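PDB 3TX6: putative branched-chain amino acid transport system substrate-binding protein from Rhodopseudomonas palustris, which probably binds aromatic acids of the kind released from lignin, such as p-coumaric acid, in the periplasm and passes them to an ABC transporter. Local coordinates for residues A168-A173 with A180-K185; L205-L210 with G217-T222; V138-Y143 with L150-L155. All coordinates share one frame; numbering follows the deposited sequence.

Along the chain the contacts come in series: interaction 3 first, then interaction 1, then interaction 2. All three use one mixed sheet, which belongs to a single lobe of a periplasmic binding protein fold. Interactions 3 and 1 pair a strand with the helix that follows it; interaction 2 pairs helix 200-213 with the strand that follows it, 218-221. Their centres lie about 12 to 13 Å apart. Strands 165-172 and 137-143, used by interactions 1 and 3, are neighbours. Helix 146-161 packs on one face of the sheet, whereas helices 180-189 and 200-213 share the other, where Val183 touches Ser209 and Leu210. Interaction 3 reaches the bound 3-(4-hydroxy-phenyl)pyruvic acid, its strand ending at Tyr143 of the pocket.

Interaction 1: A168-A173 with A180-K185; sequences AEERFA and AGQVLK
Glu170 and Gln182 form the close-packed middle of this contact, where their CA atoms come within 5.8 Å. The two CB atoms, Glu170 CB and Gln182 CB, are 3.7 Å apart, so the aliphatic roots of both side chains lie against each other. Beyond them Glu170 OE1 rests 3.4 Å from Gln182 CG, with the carboxylate turned nearly at right angles to the Gln182 amide. A bend at chi2 (92°) swings that amide toward the strand, where Gln182 NE2 donates to Arg171 O at 3.0 Å. The bond is straight, 166° at the hydrogen; the carbonyl oxygen lies in the amide plane, although the donor is tilted out of the carbonyl plane. Phe172 CB adds a 3.6 Å contact to Gln182 NE2, while the Phe172 ring leads away to meet Tyr143 edge-to-face.

The contact joins strand 165-172, the outermost strand at one end of its sheet, to the start of the helix that carries the chain toward strand 193-197. The short axes run antiparallel at 174°, as in a beta-alpha-beta unit of this alpha/beta lobe; strand 137-143 lies between the two parallel strands so connected.

The Lys185 side is much looser. Its side chain, extended beyond CG, crosses Glu170 at about a right angle, and its CD lies 3.3 Å from Glu170 OE2. The ammonium runs past instead of pairing: Glu170 OE2 and Lys185 NZ stay 4.4 Å apart, so attraction is likely but no salt bridge forms. Lys185 is exposed to solvent. Arg171 points away from the helix, gripping Glu169 OE2 side-on through NE and NH2 while NH1 forms a salt bridge with Asp149.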
ATOM      1  N   ALA A 168     -20.038 -12.311 -11.850  1.00 26.84           N
ATOM      2  CA  ALA A 168     -19.675 -13.256 -10.838  1.00 31.74           C
ATOM      3  C   ALA A 168     -18.860 -12.567  -9.749  1.00 26.69           C
ATOM      4  O   ALA A 168     -17.950 -11.758 -10.050  1.00 26.72           O
ATOM      5  CB  ALA A 168     -18.869 -14.425 -11.447  1.00 32.24           C
ATOM      6  N   GLU A 169     -19.144 -12.955  -8.503  1.00 28.24           N
ATOM      7  CA  GLU A 169     -18.441 -12.445  -7.328  1.00 26.59           C
ATOM      8  C   GLU A 169     -18.162 -13.597  -6.379  1.00 30.78           C
ATOM      9  O   GLU A 169     -19.106 -14.216  -5.877  1.00 34.50           O
ATOM     10  CB  GLU A 169     -19.265 -11.400  -6.586  1.00 29.56           C
ATOM     11  CG  GLU A 169     -18.544 -10.868  -5.338  1.00 26.72           C
ATOM     12  CD  GLU A 169     -19.473 -10.323  -4.241  1.00 33.33           C
ATOM     13  OE1 GLU A 169     -20.705 -10.327  -4.424  1.00 35.49           O
ATOM     14  OE2 GLU A 169     -18.956  -9.922  -3.169  1.00 29.35           O
ATOM     15  N   GLU A 170     -16.879 -13.858  -6.134  1.00 27.84           N
ATOM     16  CA  GLU A 170     -16.458 -14.896  -5.209  1.00 33.28           C
ATOM     17  C   GLU A 170     -15.452 -14.334  -4.222  1.00 30.36           C
ATOM     18  O   GLU A 170     -14.646 -13.442  -4.558  1.00 28.29           O
ATOM     19  CB  GLU A 170     -15.816 -16.042  -5.985  1.00 30.52           C
ATOM     20  CG  GLU A 170     -16.767 -16.728  -6.999  1.00 30.33           C
ATOM     21  CD  GLU A 170     -17.809 -17.591  -6.305  1.00 30.91           C
ATOM     22  OE1 GLU A 170     -17.457 -18.233  -5.275  1.00 40.22           O
ATOM     23  OE2 GLU A 170     -18.957 -17.638  -6.790  1.00 39.33           O
ATOM     24  N   ARG A 171     -15.506 -14.877  -3.017  1.00 29.79           N
ATOM     25  CA  ARG A 171     -14.603 -14.506  -1.929  1.00 27.54           C
ATOM     26  C   ARG A 171     -13.807 -15.693  -1.393  1.00 27.54           C
ATOM     27  O   ARG A 171     -14.222 -16.833  -1.501  1.00 31.58           O
ATOM     28  CB  ARG A 171     -15.398 -13.829  -0.802  1.00 28.19           C
ATOM     29  CG  ARG A 171     -16.215 -12.595  -1.254  1.00 30.27           C
ATOM     30  CD  ARG A 171     -15.408 -11.423  -1.830  1.00 26.88           C
ATOM     31  NE  ARG A 171     -16.299 -10.261  -1.981  1.00 26.11           N
ATOM     32  CZ  ARG A 171     -16.348  -9.185  -1.189  1.00 22.55           C
ATOM     33  NH1 ARG A 171     -15.486  -9.007  -0.166  1.00 24.23           N
ATOM     34  NH2 ARG A 171     -17.279  -8.265  -1.415  1.00 24.67           N
ATOM     35  N   PHE A 172     -12.658 -15.397  -0.792  1.00 28.17           N
ATOM     36  CA  PHE A 172     -11.888 -16.412  -0.035  1.00 26.16           C
ATOM     37  C   PHE A 172     -11.268 -15.706   1.152  1.00 29.08           C
ATOM     38  O   PHE A 172     -11.184 -14.460   1.123  1.00 30.06           O
ATOM     39  CB  PHE A 172     -10.840 -17.116  -0.893  1.00 28.36           C
ATOM     40  CG  PHE A 172      -9.731 -16.250  -1.431  1.00 28.16           C
ATOM     41  CD1 PHE A 172      -9.938 -15.375  -2.484  1.00 26.99           C
ATOM     42  CD2 PHE A 172      -8.434 -16.374  -0.927  1.00 25.70           C
ATOM     43  CE1 PHE A 172      -8.884 -14.651  -3.027  1.00 25.15           C
ATOM     44  CE2 PHE A 172      -7.384 -15.643  -1.466  1.00 30.50           C
ATOM     45  CZ  PHE A 172      -7.596 -14.794  -2.531  1.00 25.37           C
ATOM     46  N   ALA A 173     -10.905 -16.485   2.179  1.00 33.24           N
ATOM     47  CA  ALA A 173     -10.193 -15.981   3.353  1.00 32.92           C
ATOM     48  C   ALA A 173      -8.676 -16.011   3.170  1.00 33.63           C
ATOM     49  O   ALA A 173      -8.135 -16.874   2.442  1.00 33.81           O
ATOM     50  CB  ALA A 173     -10.601 -16.745   4.590  1.00 37.63           C
ATOM     51  N   ALA A 180     -10.319 -23.521  -5.480  1.00 33.19           N
ATOM     52  CA  ALA A 180     -10.778 -24.373  -6.584  1.00 32.31           C
ATOM     53  C   ALA A 180     -12.296 -24.199  -6.856  1.00 36.21           C
ATOM     54  O   ALA A 180     -12.713 -24.021  -8.017  1.00 37.84           O
ATOM     55  CB  ALA A 180     -10.387 -25.838  -6.359  1.00 31.10           C
ATOM     56  N   GLY A 181     -13.123 -24.175  -5.810  1.00 28.85           N
ATOM     57  CA  GLY A 181     -14.542 -23.976  -6.034  1.00 27.52           C
ATOM     58  C   GLY A 181     -14.934 -22.613  -6.655  1.00 31.86           C
ATOM     59  O   GLY A 181     -15.769 -22.508  -7.594  1.00 32.11           O
ATOM     60  N   GLN A 182     -14.331 -21.550  -6.149  1.00 31.05           N
ATOM     61  CA  GLN A 182     -14.598 -20.233  -6.666  1.00 27.50           C
ATOM     62  C   GLN A 182     -14.146 -20.144  -8.117  1.00 32.60           C
ATOM     63  O   GLN A 182     -14.820 -19.479  -8.941  1.00 30.51           O
ATOM     64  CB  GLN A 182     -13.872 -19.163  -5.826  1.00 29.68           C
ATOM     65  CG  GLN A 182     -14.269 -19.133  -4.342  1.00 23.16           C
ATOM     66  CD  GLN A 182     -13.367 -19.995  -3.460  1.00 38.53           C
ATOM     67  OE1 GLN A 182     -12.801 -21.043  -3.905  1.00 32.70           O
ATOM     68  NE2 GLN A 182     -13.201 -19.546  -2.212  1.00 32.73           N
ATOM     69  N   VAL A 183     -13.013 -20.782  -8.429  1.00 28.80           N
ATOM     70  CA  VAL A 183     -12.474 -20.755  -9.803  1.00 26.05           C
ATOM     71  C   VAL A 183     -13.387 -21.540 -10.724  1.00 36.28           C
ATOM     72  O   VAL A 183     -13.564 -21.165 -11.917  1.00 36.72           O
ATOM     73  CB  VAL A 183     -10.996 -21.270  -9.889  1.00 33.60           C
ATOM     74  CG1 VAL A 183     -10.629 -21.725 -11.295  1.00 41.00           C
ATOM     75  CG2 VAL A 183     -10.024 -20.170  -9.436  1.00 31.93           C
ATOM     76  N   LEU A 184     -13.974 -22.621 -10.201  0.50 35.57           N
ATOM     77  CA  LEU A 184     -14.921 -23.433 -10.986  0.50 32.39           C
ATOM     78  C   LEU A 184     -16.101 -22.569 -11.436  0.50 38.62           C
ATOM     79  O   LEU A 184     -16.492 -22.611 -12.602  0.50 44.24           O
ATOM     80  CB  LEU A 184     -15.427 -24.647 -10.185  0.50 33.53           C
ATOM     81  CG  LEU A 184     -16.306 -25.668 -10.915  0.50 33.28           C
ATOM     82  CD1 LEU A 184     -15.419 -26.764 -11.491  0.50 32.80           C
ATOM     83  CD2 LEU A 184     -17.352 -26.283  -9.999  0.50 37.24           C
ATOM     84  N   LYS A 185     -16.647 -21.763 -10.524  1.00 39.65           N
ATOM     85  CA  LYS A 185     -17.757 -20.874 -10.877  1.00 41.24           C
ATOM     86  C   LYS A 185     -17.332 -19.762 -11.820  1.00 39.78           C
ATOM     87  O   LYS A 185     -17.975 -19.458 -12.780  1.00 35.40           O
ATOM     88  CB  LYS A 185     -18.355 -20.258  -9.633  1.00 43.09           C
ATOM     89  CG  LYS A 185     -18.890 -21.308  -8.696  1.00 46.35           C
ATOM     90  CD  LYS A 185     -19.753 -20.694  -7.615  1.00 54.58           C
ATOM     91  CE  LYS A 185     -20.465 -21.768  -6.812  1.00 51.99           C
ATOM     92  NZ  LYS A 185     -21.329 -21.169  -5.759  1.00 65.11           N
TER

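Interaction 2: L205-L210 with G217-T222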
ATOM      1  N   LEU A 205      -2.370 -16.913  -6.026  1.00 24.76           N
ATOM      2  CA  LEU A 205      -3.157 -18.125  -5.985  1.00 27.18           C
ATOM      3  C   LEU A 205      -4.281 -18.205  -7.054  1.00 24.94           C
ATOM      4  O   LEU A 205      -4.366 -19.198  -7.836  1.00 32.08           O
ATOM      5  CB  LEU A 205      -3.689 -18.360  -4.556  1.00 27.07           C
ATOM      6  CG  LEU A 205      -4.664 -19.527  -4.368  1.00 30.11           C
ATOM      7  CD1 LEU A 205      -4.111 -20.856  -4.966  1.00 31.35           C
ATOM      8  CD2 LEU A 205      -5.129 -19.655  -2.906  1.00 30.69           C
ATOM      9  N   PRO A 206      -5.158 -17.190  -7.106  1.00 24.64           N
ATOM     10  CA  PRO A 206      -6.058 -17.217  -8.240  1.00 25.15           C
ATOM     11  C   PRO A 206      -5.359 -17.064  -9.573  1.00 22.48           C
ATOM     12  O   PRO A 206      -5.933 -17.534 -10.574  1.00 28.38           O
ATOM     13  CB  PRO A 206      -7.019 -16.058  -7.968  1.00 29.45           C
ATOM     14  CG  PRO A 206      -6.971 -15.808  -6.496  1.00 27.46           C
ATOM     15  CD  PRO A 206      -5.529 -16.131  -6.135  1.00 25.85           C
ATOM     16  N   GLN A 207      -4.202 -16.434  -9.641  1.00 23.16           N
ATOM     17  CA  GLN A 207      -3.538 -16.297 -10.923  1.00 22.95           C
ATOM     18  C   GLN A 207      -3.208 -17.667 -11.523  1.00 23.69           C
ATOM     19  O   GLN A 207      -3.554 -17.951 -12.678  1.00 27.39           O
ATOM     20  CB  GLN A 207      -2.254 -15.517 -10.776  1.00 25.17           C
ATOM     21  CG  GLN A 207      -1.640 -15.082 -12.090  1.00 27.24           C
ATOM     22  CD  GLN A 207      -2.357 -13.937 -12.766  1.00 29.79           C
ATOM     23  OE1 GLN A 207      -2.958 -13.083 -12.107  1.00 24.18           O
ATOM     24  NE2 GLN A 207      -2.207 -13.848 -14.083  1.00 23.60           N
ATOM     25  N   THR A 208      -2.544 -18.503 -10.732  1.00 26.45           N
ATOM     26  CA  THR A 208      -2.127 -19.855 -11.140  1.00 31.70           C
ATOM     27  C   THR A 208      -3.340 -20.745 -11.345  1.00 26.91           C
ATOM     28  O   THR A 208      -3.474 -21.429 -12.370  1.00 33.81           O
ATOM     29  CB  THR A 208      -1.179 -20.515 -10.094  1.00 33.05           C
ATOM     30  OG1 THR A 208      -1.850 -20.743  -8.830  1.00 35.61           O
ATOM     31  CG2 THR A 208       0.067 -19.654  -9.906  1.00 34.01           C
ATOM     32  N   SER A 209      -4.231 -20.722 -10.367  1.00 28.97           N
ATOM     33  CA  SER A 209      -5.376 -21.589 -10.376  1.00 28.48           C
ATOM     34  C   SER A 209      -6.348 -21.243 -11.602  1.00 31.79           C
ATOM     35  O   SER A 209      -6.824 -22.129 -12.335  1.00 30.23           O
ATOM     36  CB  SER A 209      -6.004 -21.479  -8.976  1.00 27.94           C
ATOM     37  OG  SER A 209      -7.237 -22.122  -8.876  1.00 39.55           O
ATOM     38  N   LEU A 210      -6.579 -19.967 -11.897  1.00 30.23           N
ATOM     39  CA  LEU A 210      -7.406 -19.635 -13.048  1.00 29.27           C
ATOM     40  C   LEU A 210      -6.750 -20.087 -14.360  1.00 29.96           C
ATOM     41  O   LEU A 210      -7.428 -20.659 -15.239  1.00 27.51           O
ATOM     42  CB  LEU A 210      -7.710 -18.125 -13.092  1.00 32.37           C
ATOM     43  CG  LEU A 210      -8.790 -17.602 -12.119  1.00 31.27           C
ATOM     44  CD1 LEU A 210      -8.600 -16.094 -11.912  1.00 30.10           C
ATOM     45  CD2 LEU A 210     -10.195 -17.954 -12.601  1.00 28.40           C
ATOM     46  N   GLY A 217      -9.349 -15.237 -20.427  1.00 25.93           N
ATOM     47  CA  GLY A 217      -9.541 -13.791 -20.362  1.00 30.13           C
ATOM     48  C   GLY A 217      -8.391 -13.062 -19.717  1.00 23.05           C
ATOM     49  O   GLY A 217      -7.444 -13.687 -19.188  1.00 28.40           O
ATOM     50  N   LEU A 218      -8.455 -11.728 -19.815  1.00 25.71           N
ATOM     51  CA  LEU A 218      -7.496 -10.882 -19.139  1.00 20.09           C
ATOM     52  C   LEU A 218      -7.660 -11.003 -17.614  1.00 23.22           C
ATOM     53  O   LEU A 218      -8.780 -11.054 -17.103  1.00 26.39           O
ATOM     54  CB  LEU A 218      -7.566  -9.422 -19.619  1.00 23.14           C
ATOM     55  CG  LEU A 218      -7.161  -9.109 -21.079  1.00 22.28           C
ATOM     56  CD1 LEU A 218      -7.282  -7.616 -21.408  1.00 28.36           C
ATOM     57  CD2 LEU A 218      -5.729  -9.602 -21.341  1.00 28.19           C
ATOM     58  N   ILE A 219      -6.537 -11.087 -16.896  1.00 25.53           N
ATOM     59  CA  ILE A 219      -6.573 -11.040 -15.399  1.00 24.19           C
ATOM     60  C   ILE A 219      -5.885  -9.791 -14.876  1.00 24.66           C
ATOM     61  O   ILE A 219      -4.793  -9.355 -15.401  1.00 21.89           O
ATOM     62  CB  ILE A 219      -5.875 -12.265 -14.768  1.00 23.33           C
ATOM     63  CG1 ILE A 219      -6.543 -13.560 -15.227  1.00 26.20           C
ATOM     64  CG2 ILE A 219      -5.846 -12.169 -13.224  1.00 26.00           C
ATOM     65  CD1 ILE A 219      -5.760 -14.837 -14.847  1.00 30.65           C
ATOM     66  N   TYR A 220      -6.569  -9.173 -13.904  1.00 20.98           N
ATOM     67  CA  TYR A 220      -6.159  -7.910 -13.347  1.00 23.59           C
ATOM     68  C   TYR A 220      -5.871  -8.091 -11.869  1.00 23.80           C
ATOM     69  O   TYR A 220      -6.606  -8.795 -11.127  1.00 20.33           O
ATOM     70  CB  TYR A 220      -7.257  -6.847 -13.571  1.00 21.13           C
ATOM     71  CG  TYR A 220      -7.417  -6.411 -15.040  1.00 18.91           C
ATOM     72  CD1 TYR A 220      -8.102  -7.197 -15.999  1.00 24.42           C
ATOM     73  CD2 TYR A 220      -6.872  -5.235 -15.468  1.00 21.83           C
ATOM     74  CE1 TYR A 220      -8.177  -6.792 -17.338  1.00 22.43           C
ATOM     75  CE2 TYR A 220      -6.967  -4.822 -16.809  1.00 22.77           C
ATOM     76  CZ  TYR A 220      -7.619  -5.606 -17.744  1.00 22.24           C
ATOM     77  OH  TYR A 220      -7.704  -5.139 -19.064  1.00 24.78           O
ATOM     78  N   GLN A 221      -4.781  -7.459 -11.451  1.00 20.31           N
ATOM     79  CA  GLN A 221      -4.303  -7.581 -10.067  1.00 19.73           C
ATOM     80  C   GLN A 221      -4.232  -6.209  -9.451  1.00 16.80           C
ATOM     81  O   GLN A 221      -3.906  -5.208 -10.155  1.00 18.21           O
ATOM     82  CB  GLN A 221      -2.926  -8.269  -9.950  1.00 20.90           C
ATOM     83  CG  GLN A 221      -2.903  -9.754 -10.284  1.00 20.09           C
ATOM     84  CD  GLN A 221      -3.406 -10.648  -9.163  1.00 19.91           C
ATOM     85  OE1 GLN A 221      -3.526 -10.199  -8.016  1.00 25.72           O
ATOM     86  NE2 GLN A 221      -3.650 -11.932  -9.456  1.00 23.25           N
ATOM     87  N   THR A 222      -4.477  -6.178  -8.129  1.00 19.43           N
ATOM     88  CA  THR A 222      -4.317  -4.958  -7.364  1.00 19.08           C
ATOM     89  C   THR A 222      -2.878  -4.668  -6.972  1.00 18.87           C
ATOM     90  O   THR A 222      -1.982  -5.481  -7.171  1.00 20.71           O
ATOM     91  CB  THR A 222      -5.145  -5.010  -6.065  1.00 16.15           C
ATOM     92  OG1 THR A 222      -4.554  -5.887  -5.082  1.00 18.95           O
ATOM     93  CG2 THR A 222      -6.608  -5.428  -6.324  1.00 19.49           C
TER
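Gln207 is the first residue of 205-210 to touch the strand, and it does so with its amide. Its CG stands anti to the backbone N (chi1 -168°), and a bend at chi2 then brings the amide to Ile219, although the CB itself does not aim at the strand. Gln207 OE1 accepts a hydrogen bond of 3.0 Å from Gln221 NE2. The evidence for a well-formed bond is consistent: 167° at the hydrogen, the donor in the carbonyl plane of Gln207, and the acceptor close to the amide plane of Gln221. The two amides are nevertheless twisted against each other by 48°.

Each amide nitrogen has a further partner. Gln207 NE2 donates to Ser237 O, while Gln221 NE2 also donates to Ala203 O, one turn earlier in the helix, so one amide group links the strand to the helix at two points. Because both glutamines are buried, these bonds satisfy polar groups inside the lobe. The Ile219 side chain crosses that of Gln207 obliquely and meets its amide through both branches: Ile219 CG2 is 3.2 Å from Gln207 OE1, and Ile219 CD1 is 3.8 Å from Gln207 NE2.

Helix 200-213 is the connection of a beta-alpha-beta unit between the parallel strands 193-197 and 218-221, which are neighbours in the sheet. Its axis accordingly runs almost antiparallel to the strand it packs on, 10.0 Å away at the closest approach of the short axes.

Thr208 and Ser209 face elsewhere, Ser209 meeting Val179. One turn after Gln207, Leu210 returns to the strand, its CB 4.2 Å from Ile219 CD1, and its side chain also packs on Ile194 of strand 193-197.

Interaction 3: V138-Y143 with L150-L155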
ATOM      1  N   VAL A 138     -17.089  -8.927 -16.331  1.00 21.38           N
ATOM      2  CA  VAL A 138     -15.990  -9.017 -15.380  1.00 19.84           C
ATOM      3  C   VAL A 138     -16.432  -9.898 -14.198  1.00 20.41           C
ATOM      4  O   VAL A 138     -17.591  -9.881 -13.766  1.00 24.65           O
ATOM      5  CB  VAL A 138     -15.521  -7.626 -14.880  1.00 21.98           C
ATOM      6  CG1 VAL A 138     -16.624  -6.975 -14.051  1.00 27.74           C
ATOM      7  CG2 VAL A 138     -14.214  -7.746 -14.057  1.00 26.90           C
ATOM      8  N   GLY A 139     -15.526 -10.743 -13.746  1.00 21.06           N
ATOM      9  CA  GLY A 139     -15.768 -11.471 -12.500  1.00 21.27           C
ATOM     10  C   GLY A 139     -14.769 -10.982 -11.443  1.00 20.52           C
ATOM     11  O   GLY A 139     -13.741 -10.411 -11.767  1.00 22.79           O
ATOM     12  N   TYR A 140     -15.124 -11.178 -10.194  1.00 23.29           N
ATOM     13  CA  TYR A 140     -14.286 -10.795  -9.022  1.00 22.50           C
ATOM     14  C   TYR A 140     -14.055 -11.968  -8.115  1.00 24.21           C
ATOM     15  O   TYR A 140     -14.986 -12.737  -7.828  1.00 25.32           O
ATOM     16  CB  TYR A 140     -15.024  -9.760  -8.203  1.00 23.20           C
ATOM     17  CG  TYR A 140     -14.230  -9.239  -7.005  1.00 19.02           C
ATOM     18  CD1 TYR A 140     -13.124  -8.419  -7.188  1.00 17.75           C
ATOM     19  CD2 TYR A 140     -14.607  -9.543  -5.682  1.00 20.23           C
ATOM     20  CE1 TYR A 140     -12.408  -7.922  -6.089  1.00 19.22           C
ATOM     21  CE2 TYR A 140     -13.864  -9.099  -4.598  1.00 22.21           C
ATOM     22  CZ  TYR A 140     -12.790  -8.248  -4.804  1.00 18.34           C
ATOM     23  OH  TYR A 140     -12.041  -7.752  -3.770  1.00 21.18           O
ATOM     24  N   ILE A 141     -12.801 -12.067  -7.667  1.00 25.08           N
ATOM     25  CA  ILE A 141     -12.368 -12.977  -6.623  1.00 22.83           C
ATOM     26  C   ILE A 141     -11.467 -12.172  -5.703  1.00 19.61           C
ATOM     27  O   ILE A 141     -10.436 -11.655  -6.133  1.00 23.34           O
ATOM     28  CB  ILE A 141     -11.673 -14.277  -7.151  1.00 18.61           C
ATOM     29  CG1 ILE A 141     -11.450 -15.191  -5.960  1.00 24.98           C
ATOM     30  CG2 ILE A 141     -10.424 -14.010  -8.002  1.00 23.49           C
ATOM     31  CD1 ILE A 141     -11.068 -16.633  -6.260  1.00 29.92           C
ATOM     32  N   GLY A 142     -11.864 -12.083  -4.452  1.00 20.35           N
ATOM     33  CA  GLY A 142     -11.093 -11.313  -3.470  1.00 21.56           C
ATOM     34  C   GLY A 142     -11.379 -11.708  -2.031  1.00 22.53           C
ATOM     35  O   GLY A 142     -12.225 -12.553  -1.739  1.00 26.30           O
ATOM     36  N   TYR A 143     -10.643 -11.109  -1.105  1.00 21.18           N
ATOM     37  CA  TYR A 143     -10.821 -11.465   0.309  1.00 20.49           C
ATOM     38  C   TYR A 143     -12.201 -11.182   0.818  1.00 24.00           C
ATOM     39  O   TYR A 143     -12.851 -10.193   0.433  1.00 25.11           O
ATOM     40  CB  TYR A 143      -9.867 -10.722   1.253  1.00 23.66           C
ATOM     41  CG  TYR A 143      -8.391 -10.903   1.008  1.00 22.73           C
ATOM     42  CD1 TYR A 143      -7.837 -12.146   0.751  1.00 27.09           C
ATOM     43  CD2 TYR A 143      -7.527  -9.835   1.169  1.00 21.02           C
ATOM     44  CE1 TYR A 143      -6.477 -12.288   0.572  1.00 24.00           C
ATOM     45  CE2 TYR A 143      -6.175  -9.966   0.986  1.00 23.45           C
ATOM     46  CZ  TYR A 143      -5.638 -11.211   0.721  1.00 23.70           C
ATOM     47  OH  TYR A 143      -4.290 -11.344   0.540  1.00 22.45           O
ATOM     48  N   LEU A 150     -13.495  -3.245  -0.066  1.00 20.75           N
ATOM     49  CA  LEU A 150     -13.194  -1.953  -0.703  1.00 20.84           C
ATOM     50  C   LEU A 150     -13.046  -2.166  -2.225  1.00 18.91           C
ATOM     51  O   LEU A 150     -13.534  -1.383  -3.032  1.00 18.41           O
ATOM     52  CB  LEU A 150     -11.908  -1.346  -0.206  1.00 20.40           C
ATOM     53  CG  LEU A 150     -11.902  -0.718   1.170  1.00 26.77           C
ATOM     54  CD1 LEU A 150     -10.465  -0.568   1.684  1.00 28.95           C
ATOM     55  CD2 LEU A 150     -12.623   0.622   1.098  1.00 28.05           C
ATOM     56  N   TRP A 151     -12.390  -3.241  -2.612  1.00 18.21           N
ATOM     57  CA  TRP A 151     -12.135  -3.511  -4.051  1.00 18.17           C
ATOM     58  C   TRP A 151     -13.377  -3.896  -4.782  1.00 19.27           C
ATOM     59  O   TRP A 151     -13.656  -3.378  -5.881  1.00 17.83           O
ATOM     60  CB  TRP A 151     -11.060  -4.570  -4.187  1.00 16.58           C
ATOM     61  CG  TRP A 151      -9.692  -3.936  -4.296  1.00 16.75           C
ATOM     62  CD1 TRP A 151      -8.648  -3.944  -3.377  1.00 16.19           C
ATOM     63  CD2 TRP A 151      -9.214  -3.220  -5.447  1.00 16.89           C
ATOM     64  NE1 TRP A 151      -7.581  -3.269  -3.875  1.00 16.31           N
ATOM     65  CE2 TRP A 151      -7.886  -2.766  -5.132  1.00 14.24           C
ATOM     66  CE3 TRP A 151      -9.777  -2.874  -6.680  1.00 16.31           C
ATOM     67  CZ2 TRP A 151      -7.115  -2.070  -6.053  1.00 17.05           C
ATOM     68  CZ3 TRP A 151      -8.986  -2.177  -7.575  1.00 18.37           C
ATOM     69  CH2 TRP A 151      -7.697  -1.772  -7.266  1.00 18.17           C
ATOM     70  N   PHE A 152     -14.153  -4.792  -4.184  1.00 18.44           N
ATOM     71  CA  PHE A 152     -15.437  -5.138  -4.802  1.00 19.47           C
ATOM     72  C   PHE A 152     -16.350  -3.933  -4.928  1.00 20.37           C
ATOM     73  O   PHE A 152     -16.950  -3.748  -5.972  1.00 19.50           O
ATOM     74  CB  PHE A 152     -16.169  -6.276  -4.105  1.00 18.94           C
ATOM     75  CG  PHE A 152     -17.430  -6.667  -4.803  1.00 19.98           C
ATOM     76  CD1 PHE A 152     -17.387  -7.248  -6.071  1.00 22.52           C
ATOM     77  CD2 PHE A 152     -18.651  -6.443  -4.213  1.00 26.90           C
ATOM     78  CE1 PHE A 152     -18.548  -7.581  -6.733  1.00 24.27           C
ATOM     79  CE2 PHE A 152     -19.816  -6.793  -4.862  1.00 31.12           C
ATOM     80  CZ  PHE A 152     -19.762  -7.367  -6.118  1.00 27.77           C
ATOM     81  N   ASN A 153     -16.478  -3.141  -3.878  1.00 19.95           N
ATOM     82  CA  ASN A 153     -17.362  -2.005  -3.937  1.00 19.68           C
ATOM     83  C   ASN A 153     -16.954  -1.023  -5.030  1.00 18.58           C
ATOM     84  O   ASN A 153     -17.817  -0.421  -5.699  1.00 20.35           O
ATOM     85  CB  ASN A 153     -17.408  -1.289  -2.603  1.00 19.89           C
ATOM     86  CG  ASN A 153     -18.072  -2.093  -1.523  1.00 23.95           C
ATOM     87  OD1 ASN A 153     -18.742  -3.096  -1.784  1.00 26.23           O
ATOM     88  ND2 ASN A 153     -17.916  -1.624  -0.288  1.00 25.76           N
ATOM     89  N   ASP A 154     -15.651  -0.872  -5.211  1.00 18.37           N
ATOM     90  CA  ASP A 154     -15.134   0.008  -6.244  1.00 19.52           C
ATOM     91  C   ASP A 154     -15.448  -0.559  -7.646  1.00 17.43           C
ATOM     92  O   ASP A 154     -15.817   0.202  -8.567  1.00 19.31           O
ATOM     93  CB  ASP A 154     -13.615   0.223  -6.068  1.00 18.23           C
ATOM     94  CG  ASP A 154     -13.038   1.184  -7.098  1.00 16.02           C
ATOM     95  OD1 ASP A 154     -13.360   2.381  -6.982  1.00 21.58           O
ATOM     96  OD2 ASP A 154     -12.306   0.736  -8.042  1.00 25.59           O
ATOM     97  N   LEU A 155     -15.307  -1.874  -7.825  1.00 18.75           N
ATOM     98  CA  LEU A 155     -15.647  -2.490  -9.111  1.00 19.02           C
ATOM     99  C   LEU A 155     -17.125  -2.245  -9.437  1.00 22.18           C
ATOM    100  O   LEU A 155     -17.484  -1.940 -10.575  1.00 20.99           O
ATOM    101  CB  LEU A 155     -15.356  -3.990  -9.084  1.00 19.29           C
ATOM    102  CG  LEU A 155     -15.638  -4.835 -10.318  1.00 18.95           C
ATOM    103  CD1 LEU A 155     -14.824  -4.426 -11.526  1.00 24.45           C
ATOM    104  CD2 LEU A 155     -15.445  -6.335 -10.015  1.00 22.70           C
TER
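Tyr140 projects from its strand as the main bump of the contact and fits into a hollow lined by Trp151, Phe152 and Leu155 of the helix. Strand 137-143 and helix 146-161 open a beta-alpha-beta unit that returns through the adjacent parallel strand 165-172, and their short axes approach to 8.9 Å.

The Tyr140 ring reaches the helix because its CG is anti to the backbone N (chi1 -177°). Phe152 CB sits over one ring face in a CH-pi contact, 4.0 Å from the centroid of the Tyr140 ring and 26° off its normal. Gly142 N lies above the opposite face; both are offset toward the rim, so the ring is held as a slab between its own strand and the helix. The Phe152 ring meets it obliquely, with planes 42° apart, and the closest atoms are Tyr140 CD2 and Phe152 CD1 at 3.6 Å. Glu169 and Arg171 of strand 165-172 touch Phe152 as well.

At the root of the tyrosine, Leu155 CD2 packs against Tyr140 CB at 3.9 Å. The other leucine branch meets a second bump instead: Val138 and Leu155 reach toward each other tip to tip, Val138 CG1 being 4.0 Å from Leu155 CD1. With only a methyl group at Tyr140, as in an alanine, Phe152 CB and Trp151 CB would probably lose the ring they pack against, and a gap is likely to open between strand and helix.

The indole of Trp151 leads away from the strand toward helix 119-130, so its CB makes the contact here. The tyrosine hydroxyl, which has a weak hydrogen bond to Gly148 O, ends beside that carbon, with Tyr140 OH 3.4 Å from Trp151 CB.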